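Local coordinates for protein P450 epoxidase (Sorangium cellulosum, PDB 1Q5D) that belongs to the cytochrome P450 family, carrying an iron protoporphyrin IX (haem) inside a predominantly helical fold, at residues A[265-269]-A[294-300]; A[289-294]-A[346-352]; A[392-396]-A[407-411]. All coordinates share one frame. Residues are numbered along the deposited sequence.

Contact 1 of 3, residues A[265-269]-A[294-300]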
ATOM      1  N   PHE A 265       3.516   7.014   9.261  1.00 27.66           N
ATOM      2  CA  PHE A 265       2.413   6.895  10.207  1.00 27.33           C
ATOM      3  C   PHE A 265       2.916   6.230  11.515  1.00 28.38           C
ATOM      4  O   PHE A 265       2.456   6.553  12.609  1.00 28.28           O
ATOM      5  CB  PHE A 265       1.296   6.039   9.614  1.00 27.93           C
ATOM      6  CG  PHE A 265       0.249   6.813   8.827  1.00 28.99           C
ATOM      7  CD1 PHE A 265       0.599   7.619   7.754  1.00 29.34           C
ATOM      8  CD2 PHE A 265      -1.084   6.692   9.147  1.00 29.81           C
ATOM      9  CE1 PHE A 265      -0.387   8.310   7.019  1.00 29.92           C
ATOM     10  CE2 PHE A 265      -2.075   7.382   8.422  1.00 29.81           C
ATOM     11  CZ  PHE A 265      -1.711   8.187   7.357  1.00 30.07           C
ATOM     12  N   ALA A 266       3.854   5.300  11.398  1.00 27.50           N
ATOM     13  CA  ALA A 266       4.376   4.621  12.590  1.00 28.09           C
ATOM     14  C   ALA A 266       5.096   5.607  13.496  1.00 28.83           C
ATOM     15  O   ALA A 266       4.842   5.638  14.707  1.00 30.32           O
ATOM     16  CB  ALA A 266       5.288   3.441  12.208  1.00 27.52           C
ATOM     17  N   VAL A 267       5.976   6.417  12.911  1.00 28.78           N
ATOM     18  CA  VAL A 267       6.707   7.437  13.658  1.00 30.40           C
ATOM     19  C   VAL A 267       5.743   8.450  14.262  1.00 31.69           C
ATOM     20  O   VAL A 267       5.866   8.804  15.432  1.00 31.46           O
ATOM     21  CB  VAL A 267       7.750   8.170  12.766  1.00 30.12           C
ATOM     22  CG1 VAL A 267       8.244   9.441  13.452  1.00 30.92           C
ATOM     23  CG2 VAL A 267       8.942   7.237  12.415  1.00 30.58           C
ATOM     24  N   LEU A 268       4.777   8.906  13.463  1.00 32.95           N
ATOM     25  CA  LEU A 268       3.765   9.849  13.938  1.00 32.57           C
ATOM     26  C   LEU A 268       3.023   9.299  15.156  1.00 33.39           C
ATOM     27  O   LEU A 268       2.872   9.986  16.176  1.00 33.19           O
ATOM     28  CB  LEU A 268       2.760  10.173  12.822  1.00 33.10           C
ATOM     29  CG  LEU A 268       1.583  11.058  13.242  1.00 34.08           C
ATOM     30  CD1 LEU A 268       2.075  12.288  14.022  1.00 35.22           C
ATOM     31  CD2 LEU A 268       0.773  11.494  12.021  1.00 34.07           C
ATOM     32  N   ASN A 269       2.548   8.066  15.043  1.00 33.08           N
ATOM     33  CA  ASN A 269       1.756   7.469  16.096  1.00 33.44           C
ATOM     34  C   ASN A 269       2.546   7.158  17.356  1.00 33.81           C
ATOM     35  O   ASN A 269       1.986   7.171  18.441  1.00 34.76           O
ATOM     36  CB  ASN A 269       1.010   6.231  15.592  1.00 33.27           C
ATOM     37  CG  ASN A 269      -0.291   6.587  14.915  1.00 33.63           C
ATOM     38  OD1 ASN A 269      -1.302   6.845  15.571  1.00 34.40           O
ATOM     39  ND2 ASN A 269      -0.278   6.594  13.594  1.00 33.12           N
ATOM     40  N   VAL A 294      -0.457   0.141  14.046  1.00 28.89           N
ATOM     41  CA  VAL A 294      -0.474   1.441  13.374  1.00 28.46           C
ATOM     42  C   VAL A 294      -1.501   1.397  12.244  1.00 28.40           C
ATOM     43  O   VAL A 294      -2.327   2.309  12.106  1.00 29.36           O
ATOM     44  CB  VAL A 294       0.905   1.830  12.805  1.00 29.24           C
ATOM     45  CG1 VAL A 294       0.773   3.002  11.794  1.00 28.37           C
ATOM     46  CG2 VAL A 294       1.854   2.208  13.908  1.00 29.19           C
ATOM     47  N   LEU A 295      -1.470   0.317  11.457  1.00 28.05           N
ATOM     48  CA  LEU A 295      -2.379   0.162  10.321  1.00 27.91           C
ATOM     49  C   LEU A 295      -3.795  -0.182  10.728  1.00 28.32           C
ATOM     50  O   LEU A 295      -4.739   0.093   9.987  1.00 27.06           O
ATOM     51  CB  LEU A 295      -1.871  -0.887   9.331  1.00 28.15           C
ATOM     52  CG  LEU A 295      -0.591  -0.503   8.585  1.00 27.13           C
ATOM     53  CD1 LEU A 295      -0.170  -1.591   7.648  1.00 27.51           C
ATOM     54  CD2 LEU A 295      -0.754   0.820   7.825  1.00 28.33           C
ATOM     55  N   ARG A 296      -3.939  -0.788  11.902  1.00 28.52           N
ATOM     56  CA  ARG A 296      -5.259  -1.109  12.436  1.00 29.27           C
ATOM     57  C   ARG A 296      -5.917   0.177  12.976  1.00 29.36           C
ATOM     58  O   ARG A 296      -7.074   0.492  12.654  1.00 29.51           O
ATOM     59  CB  ARG A 296      -5.109  -2.193  13.535  1.00 29.32           C
ATOM     60  CG  ARG A 296      -6.404  -2.923  13.922  1.00 30.14           C
ATOM     61  CD  ARG A 296      -7.399  -2.067  14.751  1.00 30.22           C
ATOM     62  NE  ARG A 296      -6.794  -1.328  15.865  1.00 31.45           N
ATOM     63  CZ  ARG A 296      -7.428  -0.381  16.570  1.00 32.21           C
ATOM     64  NH1 ARG A 296      -8.671  -0.043  16.258  1.00 32.33           N
ATOM     65  NH2 ARG A 296      -6.833   0.234  17.584  1.00 31.89           N
ATOM     66  N   PHE A 297      -5.169   0.922  13.784  1.00 29.59           N
ATOM     67  CA  PHE A 297      -5.696   2.086  14.484  1.00 31.06           C
ATOM     68  C   PHE A 297      -5.822   3.281  13.539  1.00 31.82           C
ATOM     69  O   PHE A 297      -6.802   4.042  13.606  1.00 31.26           O
ATOM     70  CB  PHE A 297      -4.763   2.473  15.636  1.00 31.65           C
ATOM     71  CG  PHE A 297      -5.063   3.822  16.247  1.00 32.57           C
ATOM     72  CD1 PHE A 297      -6.231   4.029  16.962  1.00 33.15           C
ATOM     73  CD2 PHE A 297      -4.159   4.868  16.141  1.00 32.16           C
ATOM     74  CE1 PHE A 297      -6.512   5.260  17.530  1.00 33.40           C
ATOM     75  CE2 PHE A 297      -4.430   6.100  16.715  1.00 32.99           C
ATOM     76  CZ  PHE A 297      -5.603   6.301  17.414  1.00 33.83           C
ATOM     77  N   ASP A 298      -4.842   3.426  12.655  1.00 31.26           N
ATOM     78  CA  ASP A 298      -4.764   4.616  11.802  1.00 32.35           C
ATOM     79  C   ASP A 298      -4.448   4.237  10.371  1.00 31.01           C
ATOM     80  O   ASP A 298      -3.388   4.590   9.841  1.00 32.74           O
ATOM     81  CB  ASP A 298      -3.689   5.546  12.351  1.00 33.77           C
ATOM     82  CG  ASP A 298      -3.896   6.995  11.946  1.00 36.24           C
ATOM     83  OD1 ASP A 298      -4.943   7.350  11.355  1.00 37.45           O
ATOM     84  OD2 ASP A 298      -3.028   7.845  12.205  1.00 37.83           O
ATOM     85  N   ASN A 299      -5.361   3.506   9.749  1.00 29.49           N
ATOM     86  CA  ASN A 299      -5.099   2.933   8.455  1.00 29.22           C
ATOM     87  C   ASN A 299      -4.790   4.017   7.436  1.00 29.02           C
ATOM     88  O   ASN A 299      -5.472   5.061   7.399  1.00 28.87           O
ATOM     89  CB  ASN A 299      -6.298   2.127   7.972  1.00 28.41           C
ATOM     90  CG  ASN A 299      -5.976   1.326   6.742  1.00 28.20           C
ATOM     91  OD1 ASN A 299      -6.359   1.697   5.616  1.00 26.34           O
ATOM     92  ND2 ASN A 299      -5.254   0.209   6.937  1.00 28.10           N
ATOM     93  N   ILE A 300      -3.773   3.758   6.617  1.00 27.91           N
ATOM     94  CA  ILE A 300      -3.284   4.729   5.631  1.00 26.99           C
ATOM     95  C   ILE A 300      -4.190   4.940   4.419  1.00 25.95           C
ATOM     96  O   ILE A 300      -3.965   5.885   3.628  1.00 26.01           O
ATOM     97  CB  ILE A 300      -1.885   4.309   5.095  1.00 27.11           C
ATOM     98  CG1 ILE A 300      -1.988   2.964   4.363  1.00 27.89           C
ATOM     99  CG2 ILE A 300      -0.829   4.355   6.212  1.00 26.27           C
ATOM    100  CD1 ILE A 300      -0.744   2.543   3.535  1.00 28.41           C
TER
HETATM  101  O   HOH W   1      -2.732   9.075  15.084  1.00 43.20           O
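The apolar centre is the side chain of Phe-265, whose CA-CB bond points at residues 294-300. Ile-300 CG2 stands 3.7 Å from the Phe-265 ring centroid and only 8° off the ring normal, which qualifies as a CH-pi contact over the face. Phe-265 CB meets Val-294 CG1 at 3.8 Å, while the other methyl of that valine, CG2, lies 4.0 Å from Ala-266 CB; Ala-266 and Val-294 also form the closest CA pair, 5.9 Å apart. Phe-265 CD2 also comes within 3.2 Å of the backbone O of Asp-298, where the chain leaves helical phi/psi.

Polar groups close the contact on the Asn-269 side. Its ND2 donates to Phe-265 O one helical turn back (2.9 Å) and makes a weak hydrogen bond to Asp-298 OD2 (3.3 Å). Water 1 reinforces that link, donating to Asn-269 OD1 (2.7 Å) and Asp-298 OD2 (3.1 Å). The other carboxylate oxygen, Asp-298 OD1, pairs with Arg-404.

Helix 257-272 corresponds to the C-terminal part of the P450 helix I, and helix 287-297 to the K helix with its Glu-x-x-Arg motif. Their packing belongs to the P450 haem core: Leu-295 touches the haem, and the side chain of Ile-300 comes to about 4 Å from it, nearest atoms.

Contact 2 of 3, residues A[289-294]-A[346-352]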
ATOM      1  N   ASN A 289       4.336  -5.913  16.480  1.00 35.18           N
ATOM      2  CA  ASN A 289       2.928  -5.754  16.802  1.00 34.31           C
ATOM      3  C   ASN A 289       2.487  -4.305  16.747  1.00 32.26           C
ATOM      4  O   ASN A 289       1.386  -4.016  16.324  1.00 32.35           O
ATOM      5  CB  ASN A 289       2.605  -6.331  18.182  1.00 34.99           C
ATOM      6  CG  ASN A 289       1.121  -6.490  18.395  1.00 35.32           C
ATOM      7  OD1 ASN A 289       0.447  -7.162  17.623  1.00 35.15           O
ATOM      8  ND2 ASN A 289       0.597  -5.848  19.438  1.00 36.05           N
ATOM      9  N   ALA A 290       3.354  -3.400  17.167  1.00 30.86           N
ATOM     10  CA  ALA A 290       3.050  -1.970  17.130  1.00 31.18           C
ATOM     11  C   ALA A 290       2.821  -1.475  15.698  1.00 30.94           C
ATOM     12  O   ALA A 290       1.999  -0.590  15.454  1.00 30.83           O
ATOM     13  CB  ALA A 290       4.157  -1.184  17.782  1.00 31.21           C
ATOM     14  N   LEU A 291       3.562  -2.043  14.755  1.00 30.67           N
ATOM     15  CA  LEU A 291       3.477  -1.588  13.373  1.00 31.15           C
ATOM     16  C   LEU A 291       2.181  -2.088  12.771  1.00 30.01           C
ATOM     17  O   LEU A 291       1.569  -1.408  11.951  1.00 29.69           O
ATOM     18  CB  LEU A 291       4.680  -2.073  12.552  1.00 30.71           C
ATOM     19  CG  LEU A 291       6.022  -1.484  12.992  1.00 32.49           C
ATOM     20  CD1 LEU A 291       7.177  -2.202  12.278  1.00 31.98           C
ATOM     21  CD2 LEU A 291       6.061   0.017  12.707  1.00 32.78           C
ATOM     22  N   ASP A 292       1.747  -3.273  13.194  1.00 29.47           N
ATOM     23  CA  ASP A 292       0.464  -3.795  12.733  1.00 29.96           C
ATOM     24  C   ASP A 292      -0.685  -2.972  13.324  1.00 29.08           C
ATOM     25  O   ASP A 292      -1.701  -2.710  12.655  1.00 29.84           O
ATOM     26  CB  ASP A 292       0.308  -5.278  13.086  1.00 30.52           C
ATOM     27  CG  ASP A 292       1.266  -6.167  12.315  1.00 32.54           C
ATOM     28  OD1 ASP A 292       1.686  -5.782  11.200  1.00 33.02           O
ATOM     29  OD2 ASP A 292       1.656  -7.277  12.736  1.00 33.62           O
ATOM     30  N   GLU A 293      -0.528  -2.578  14.575  1.00 28.31           N
ATOM     31  CA  GLU A 293      -1.523  -1.735  15.231  1.00 29.03           C
ATOM     32  C   GLU A 293      -1.568  -0.325  14.611  1.00 27.94           C
ATOM     33  O   GLU A 293      -2.592   0.332  14.651  1.00 27.86           O
ATOM     34  CB  GLU A 293      -1.270  -1.676  16.745  1.00 30.25           C
ATOM     35  CG  GLU A 293      -2.063  -0.613  17.498  1.00 32.50           C
ATOM     36  CD  GLU A 293      -3.540  -0.922  17.611  1.00 32.27           C
ATOM     37  OE1 GLU A 293      -4.202  -0.346  18.506  1.00 33.81           O
ATOM     38  OE2 GLU A 293      -4.047  -1.741  16.831  1.00 32.71           O
ATOM     39  N   VAL A 294      -0.457   0.141  14.046  1.00 28.89           N
ATOM     40  CA  VAL A 294      -0.474   1.441  13.374  1.00 28.46           C
ATOM     41  C   VAL A 294      -1.501   1.397  12.244  1.00 28.40           C
ATOM     42  O   VAL A 294      -2.327   2.309  12.106  1.00 29.36           O
ATOM     43  CB  VAL A 294       0.905   1.830  12.805  1.00 29.24           C
ATOM     44  CG1 VAL A 294       0.773   3.002  11.794  1.00 28.37           C
ATOM     45  CG2 VAL A 294       1.854   2.208  13.908  1.00 29.19           C
ATOM     46  N   PHE A 346      -4.961   3.537  20.513  1.00 37.24           N
ATOM     47  CA  PHE A 346      -3.755   2.952  19.937  1.00 36.31           C
ATOM     48  C   PHE A 346      -3.095   2.078  21.001  1.00 36.60           C
ATOM     49  O   PHE A 346      -2.498   2.582  21.958  1.00 36.42           O
ATOM     50  CB  PHE A 346      -2.815   4.073  19.484  1.00 36.80           C
ATOM     51  CG  PHE A 346      -1.520   3.599  18.853  1.00 36.85           C
ATOM     52  CD1 PHE A 346      -1.521   2.780  17.734  1.00 37.15           C
ATOM     53  CD2 PHE A 346      -0.302   4.010  19.370  1.00 37.16           C
ATOM     54  CE1 PHE A 346      -0.330   2.362  17.150  1.00 36.70           C
ATOM     55  CE2 PHE A 346       0.896   3.596  18.797  1.00 37.13           C
ATOM     56  CZ  PHE A 346       0.883   2.778  17.686  1.00 37.25           C
ATOM     57  N   ASP A 347      -3.210   0.765  20.833  1.00 36.54           N
ATOM     58  CA  ASP A 347      -2.747  -0.176  21.856  1.00 36.49           C
ATOM     59  C   ASP A 347      -1.783  -1.192  21.268  1.00 35.36           C
ATOM     60  O   ASP A 347      -2.201  -2.165  20.681  1.00 35.31           O
ATOM     61  CB  ASP A 347      -3.946  -0.889  22.482  1.00 37.17           C
ATOM     62  CG  ASP A 347      -3.547  -1.860  23.577  1.00 37.71           C
ATOM     63  OD1 ASP A 347      -2.351  -1.912  23.956  1.00 37.12           O
ATOM     64  OD2 ASP A 347      -4.377  -2.621  24.102  1.00 38.46           O
ATOM     65  N   VAL A 348      -0.489  -0.957  21.435  1.00 35.79           N
ATOM     66  CA  VAL A 348       0.532  -1.801  20.820  1.00 36.55           C
ATOM     67  C   VAL A 348       0.644  -3.202  21.449  1.00 37.93           C
ATOM     68  O   VAL A 348       1.427  -4.026  20.990  1.00 37.81           O
ATOM     69  CB  VAL A 348       1.901  -1.097  20.833  1.00 36.78           C
ATOM     70  CG1 VAL A 348       1.830   0.214  20.059  1.00 36.27           C
ATOM     71  CG2 VAL A 348       2.384  -0.854  22.264  1.00 36.27           C
ATOM     72  N   ARG A 349      -0.160  -3.460  22.479  1.00 38.83           N
ATOM     73  CA  ARG A 349      -0.250  -4.779  23.101  1.00 40.83           C
ATOM     74  C   ARG A 349      -1.481  -5.561  22.635  1.00 39.86           C
ATOM     75  O   ARG A 349      -1.603  -6.757  22.906  1.00 39.67           O
ATOM     76  CB  ARG A 349      -0.312  -4.643  24.624  1.00 43.33           C
ATOM     77  CG  ARG A 349       0.962  -4.195  25.287  1.00 47.00           C
ATOM     78  CD  ARG A 349       0.796  -3.976  26.799  1.00 50.33           C
ATOM     79  NE  ARG A 349       2.070  -3.897  27.508  1.00 53.13           N
ATOM     80  CZ  ARG A 349       2.921  -4.910  27.643  1.00 55.07           C
ATOM     81  NH1 ARG A 349       2.644  -6.096  27.115  1.00 56.21           N
ATOM     82  NH2 ARG A 349       4.061  -4.739  28.306  1.00 56.13           N
ATOM     83  N   ARG A 350      -2.404  -4.897  21.944  1.00 37.49           N
ATOM     84  CA  ARG A 350      -3.619  -5.580  21.531  1.00 36.56           C
ATOM     85  C   ARG A 350      -3.330  -6.722  20.568  1.00 36.47           C
ATOM     86  O   ARG A 350      -2.298  -6.753  19.897  1.00 36.23           O
ATOM     87  CB  ARG A 350      -4.638  -4.603  20.941  1.00 35.41           C
ATOM     88  CG  ARG A 350      -4.527  -4.378  19.444  1.00 34.80           C
ATOM     89  CD  ARG A 350      -5.779  -3.717  18.843  1.00 32.99           C
ATOM     90  NE  ARG A 350      -6.070  -2.450  19.493  1.00 33.47           N
ATOM     91  CZ  ARG A 350      -7.198  -2.172  20.135  1.00 33.50           C
ATOM     92  NH1 ARG A 350      -8.160  -3.089  20.224  1.00 33.14           N
ATOM     93  NH2 ARG A 350      -7.360  -0.979  20.695  1.00 33.66           N
ATOM     94  N   ASP A 351      -4.250  -7.672  20.514  1.00 37.03           N
ATOM     95  CA  ASP A 351      -4.222  -8.672  19.475  1.00 37.87           C
ATOM     96  C   ASP A 351      -4.647  -7.991  18.172  1.00 37.17           C
ATOM     97  O   ASP A 351      -5.766  -7.480  18.082  1.00 35.96           O
ATOM     98  CB  ASP A 351      -5.199  -9.796  19.807  1.00 40.17           C
ATOM     99  CG  ASP A 351      -4.983 -11.016  18.957  1.00 41.77           C
ATOM    100  OD1 ASP A 351      -4.478 -10.872  17.829  1.00 42.10           O
ATOM    101  OD2 ASP A 351      -5.278 -12.176  19.336  1.00 43.82           O
ATOM    102  N   THR A 352      -3.768  -7.997  17.172  1.00 35.20           N
ATOM    103  CA  THR A 352      -4.062  -7.302  15.906  1.00 33.85           C
ATOM    104  C   THR A 352      -4.408  -8.280  14.803  1.00 32.78           C
ATOM    105  O   THR A 352      -4.473  -7.885  13.633  1.00 32.94           O
ATOM    106  CB  THR A 352      -2.863  -6.465  15.432  1.00 34.27           C
ATOM    107  OG1 THR A 352      -1.733  -7.329  15.264  1.00 35.13           O
ATOM    108  CG2 THR A 352      -2.422  -5.476  16.484  1.00 33.24           C
TER
HETATM  109  O   HOH W   2      -1.321  -9.483  17.619  1.00 39.76           O
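Glu-293 and Asn-289, one helical turn apart on helix 287-297, hold residues 346-352 through a cluster of directed bonds. Glu-293 OE1 takes the backbone N of Asp-347 (2.8 Å, nearly linear at 174°) and forms a salt bridge with Arg-350 NE (3.0 Å), approached near the guanidinium plane. The same OE1 also pairs with Arg-296, and Arg-350 is fixed further by its NH1 bond to the carbonyl of Ser-341. Asn-289 ND2 donates to Val-348 O (2.5 Å) and Arg-350 O (3.1 Å), whereas its OD1 accepts from Thr-352 OG1 (3.2 Å). Water 2 adds a bridge, donating to Asn-289 OD1 (2.9 Å) and accepting from Thr-352 N (2.9 Å).

Glu-293 and Arg-296 are the Glu-x-x-Arg signature of the P450 K helix; with Arg-350, from the meander preceding the haem-ligand loop, they make the family's E-R-R triad.

The geometry of the loop suits these bonds. A type I turn from Asp-347 to Arg-350, closed by Arg-350 N to Asp-347 O (3.0 Å), carries an Asx turn in which Asp-347 OD1 accepts from Arg-349 N (3.1 Å).

Apolar packing flanks the polar cluster. Ala-290 CB meets Val-348 CG1 at 3.5 Å, and their CA atoms, 4.5 Å apart, are the closest CA pair of the two segments. The Phe-346 ring has Val-294 N and Ala-290 O near its plane, at its edge; its CE1 is 3.9 Å from Val-294 CG2, and its CD1 lies 3.4 Å from Glu-293 CG. Towards the other end, Thr-352 CG2 rests 4.0 Å from Glu-293 CB.

Contact 3 of 3, residues A[392-396]-A[407-411]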
ATOM      1  N   LYS A 392       7.924  18.544  15.640  1.00 53.63           N
ATOM      2  CA  LYS A 392       8.149  19.985  15.582  1.00 55.09           C
ATOM      3  C   LYS A 392       6.835  20.735  15.421  1.00 55.46           C
ATOM      4  O   LYS A 392       6.641  21.802  16.006  1.00 55.49           O
ATOM      5  CB  LYS A 392       9.105  20.363  14.446  1.00 55.90           C
ATOM      6  CG  LYS A 392       9.729  21.744  14.619  1.00 56.71           C
ATOM      7  CD  LYS A 392      10.157  22.336  13.289  1.00 57.42           C
ATOM      8  CE  LYS A 392      11.007  23.582  13.500  1.00 58.19           C
ATOM      9  NZ  LYS A 392      11.872  23.856  12.314  1.00 58.76           N
ATOM     10  N   GLU A 393       5.937  20.167  14.622  1.00 55.41           N
ATOM     11  CA  GLU A 393       4.646  20.782  14.351  1.00 55.52           C
ATOM     12  C   GLU A 393       3.770  19.824  13.553  1.00 53.81           C
ATOM     13  O   GLU A 393       4.256  18.808  13.049  1.00 53.83           O
ATOM     14  CB  GLU A 393       4.825  22.113  13.615  1.00 57.51           C
ATOM     15  CG  GLU A 393       4.545  22.061  12.125  1.00 59.82           C
ATOM     16  CD  GLU A 393       5.759  21.666  11.316  1.00 60.86           C
ATOM     17  OE1 GLU A 393       6.778  22.388  11.370  1.00 61.58           O
ATOM     18  OE2 GLU A 393       5.688  20.630  10.624  1.00 61.83           O
ATOM     19  N   THR A 394       2.486  20.149  13.450  1.00 51.02           N
ATOM     20  CA  THR A 394       1.505  19.269  12.820  1.00 48.64           C
ATOM     21  C   THR A 394       1.931  18.807  11.429  1.00 45.96           C
ATOM     22  O   THR A 394       2.339  19.615  10.587  1.00 45.97           O
ATOM     23  CB  THR A 394       0.127  19.964  12.739  1.00 49.20           C
ATOM     24  OG1 THR A 394       0.002  20.911  13.809  1.00 49.99           O
ATOM     25  CG2 THR A 394      -0.987  18.969  13.027  1.00 49.40           C
ATOM     26  N   PRO A 395       1.839  17.505  11.188  1.00 43.23           N
ATOM     27  CA  PRO A 395       2.127  16.959   9.860  1.00 40.99           C
ATOM     28  C   PRO A 395       1.183  17.540   8.817  1.00 37.73           C
ATOM     29  O   PRO A 395       0.039  17.868   9.118  1.00 36.66           O
ATOM     30  CB  PRO A 395       1.868  15.457  10.024  1.00 41.44           C
ATOM     31  CG  PRO A 395       1.038  15.331  11.260  1.00 42.46           C
ATOM     32  CD  PRO A 395       1.457  16.461  12.157  1.00 43.05           C
ATOM     33  N   VAL A 396       1.671  17.672   7.596  1.00 35.41           N
ATOM     34  CA  VAL A 396       0.835  18.140   6.491  1.00 33.80           C
ATOM     35  C   VAL A 396       0.335  16.950   5.652  1.00 32.06           C
ATOM     36  O   VAL A 396       1.122  16.072   5.276  1.00 31.40           O
ATOM     37  CB  VAL A 396       1.622  19.153   5.612  1.00 34.45           C
ATOM     38  CG1 VAL A 396       0.824  19.570   4.365  1.00 33.74           C
ATOM     39  CG2 VAL A 396       2.034  20.376   6.456  1.00 35.15           C
ATOM     40  N   GLU A 407       2.505  14.564   3.565  1.00 33.41           N
ATOM     41  CA  GLU A 407       3.456  15.247   2.710  1.00 36.26           C
ATOM     42  C   GLU A 407       4.732  15.629   3.458  1.00 36.38           C
ATOM     43  O   GLU A 407       5.817  15.635   2.878  1.00 36.99           O
ATOM     44  CB  GLU A 407       2.801  16.483   2.076  1.00 37.65           C
ATOM     45  CG  GLU A 407       1.674  16.116   1.126  1.00 38.88           C
ATOM     46  CD  GLU A 407       0.972  17.327   0.528  1.00 39.85           C
ATOM     47  OE1 GLU A 407       0.393  17.180  -0.558  1.00 41.20           O
ATOM     48  OE2 GLU A 407       0.993  18.412   1.132  1.00 40.12           O
ATOM     49  N   SER A 408       4.592  15.951   4.738  1.00 36.33           N
ATOM     50  CA  SER A 408       5.730  16.299   5.581  1.00 36.33           C
ATOM     51  C   SER A 408       5.451  15.932   7.038  1.00 36.35           C
ATOM     52  O   SER A 408       4.334  16.072   7.531  1.00 35.69           O
ATOM     53  CB  SER A 408       6.085  17.790   5.444  1.00 37.54           C
ATOM     54  OG  SER A 408       5.025  18.608   5.897  1.00 38.78           O
ATOM     55  N   LEU A 409       6.484  15.430   7.709  1.00 36.17           N
ATOM     56  CA  LEU A 409       6.430  15.078   9.114  1.00 36.13           C
ATOM     57  C   LEU A 409       7.713  15.606   9.738  1.00 37.12           C
ATOM     58  O   LEU A 409       8.745  14.928   9.758  1.00 36.26           O
ATOM     59  CB  LEU A 409       6.338  13.552   9.268  1.00 36.09           C
ATOM     60  CG  LEU A 409       6.259  12.993  10.691  1.00 36.14           C
ATOM     61  CD1 LEU A 409       5.229  13.743  11.504  1.00 36.64           C
ATOM     62  CD2 LEU A 409       5.962  11.480  10.686  1.00 35.94           C
ATOM     63  N   ASN A 410       7.656  16.842  10.213  1.00 39.26           N
ATOM     64  CA  ASN A 410       8.849  17.534  10.671  1.00 41.20           C
ATOM     65  C   ASN A 410       9.109  17.289  12.146  1.00 41.46           C
ATOM     66  O   ASN A 410       8.222  17.460  12.985  1.00 41.84           O
ATOM     67  CB  ASN A 410       8.758  19.031  10.369  1.00 41.84           C
ATOM     68  CG  ASN A 410       9.097  19.352   8.922  1.00 42.84           C
ATOM     69  OD1 ASN A 410       8.226  19.733   8.140  1.00 43.64           O
ATOM     70  ND2 ASN A 410      10.364  19.184   8.557  1.00 42.74           N
ATOM     71  N   VAL A 411      10.331  16.872  12.454  1.00 42.19           N
ATOM     72  CA  VAL A 411      10.692  16.533  13.817  1.00 43.22           C
ATOM     73  C   VAL A 411      12.005  17.190  14.209  1.00 44.54           C
ATOM     74  O   VAL A 411      12.753  17.682  13.355  1.00 44.02           O
ATOM     75  CB  VAL A 411      10.843  15.001  14.010  1.00 43.03           C
ATOM     76  CG1 VAL A 411       9.565  14.275  13.634  1.00 42.88           C
ATOM     77  CG2 VAL A 411      12.033  14.464  13.206  1.00 42.94           C
TER
HETATM   78  O   HOH W   3       5.385  17.956  10.538  1.00 40.37           O
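Glu-407 opens the pairing: its N donates to Val-396 O (2.7 Å, 154° at the hydrogen), and its carboxylate OE2 lies 3.4 Å from Val-396 CG1. Ser-408 faces the same residue, with its O accepting from Val-396 N (3.1 Å) and its OG 3.5 Å from Val-396 CB. Val-396 and Ser-408 thus form an antiparallel hydrogen-bonded pair, CA atoms 5.3 Å apart, and because Glu-407 and Ser-408 both stand opposite Val-396, the arrangement is a classic beta bulge.

At Leu-409 the contact becomes apolar: CD1 approaches Pro-395 CB at 4.1 Å, and both side chains also pack on Leu-268 of helix 257-272. The backbone of Leu-409 meanwhile bonds to Val-145, and its N to Asp-144 OD2.

Beside Asn-410, residues 393-394 bow outward, and water 3 fills part of the gap: it accepts from Asn-410 N (2.6 Å) and donates to Glu-393 OE2 (2.7 Å). Direct pairing resumes as Asn-410 O accepts from Lys-392 N (2.9 Å, 158°).

Val-411 brings its CA to 3.9 Å from Lys-392 N, and the CA atoms of these two residues are 4.6 Å apart, the closest such pair here. Its CA-CB bond points away from residues 392-396, and the side chain packs on Phe-143.

With the end-to-end directions 173° apart, residues 392-396 run antiparallel to the longer strand 406-412, which also pairs with strands 143-144 and 390-391: the small antiparallel sheet formed with the C-terminal region of the P450 fold.

From the N terminus, the chain first lays down 265-269 on helix 257-272, and contact 1 closes a 24-residue, mostly helical loop when 294-300 returns to it. Contact 2 opens at 289-294, before contact 1 has closed, and ends at 346-352, spanning 51 residues with 17 in strands. The two therefore cross; they share Val-294, and their centres lie 9 Å apart, with Phe-297 CD2 3.7 Å from Phe-346 CB. Contact 3 follows in series, closing a ten-residue connection. It meets contact 1 through Leu-268 CD2 and Pro-395 CG (3.9 Å), so helix 257-272 lies between helix 287-297 and the C-terminal sheet. Contacts 2 and 3 remain about 10 Å apart at their nearest atoms.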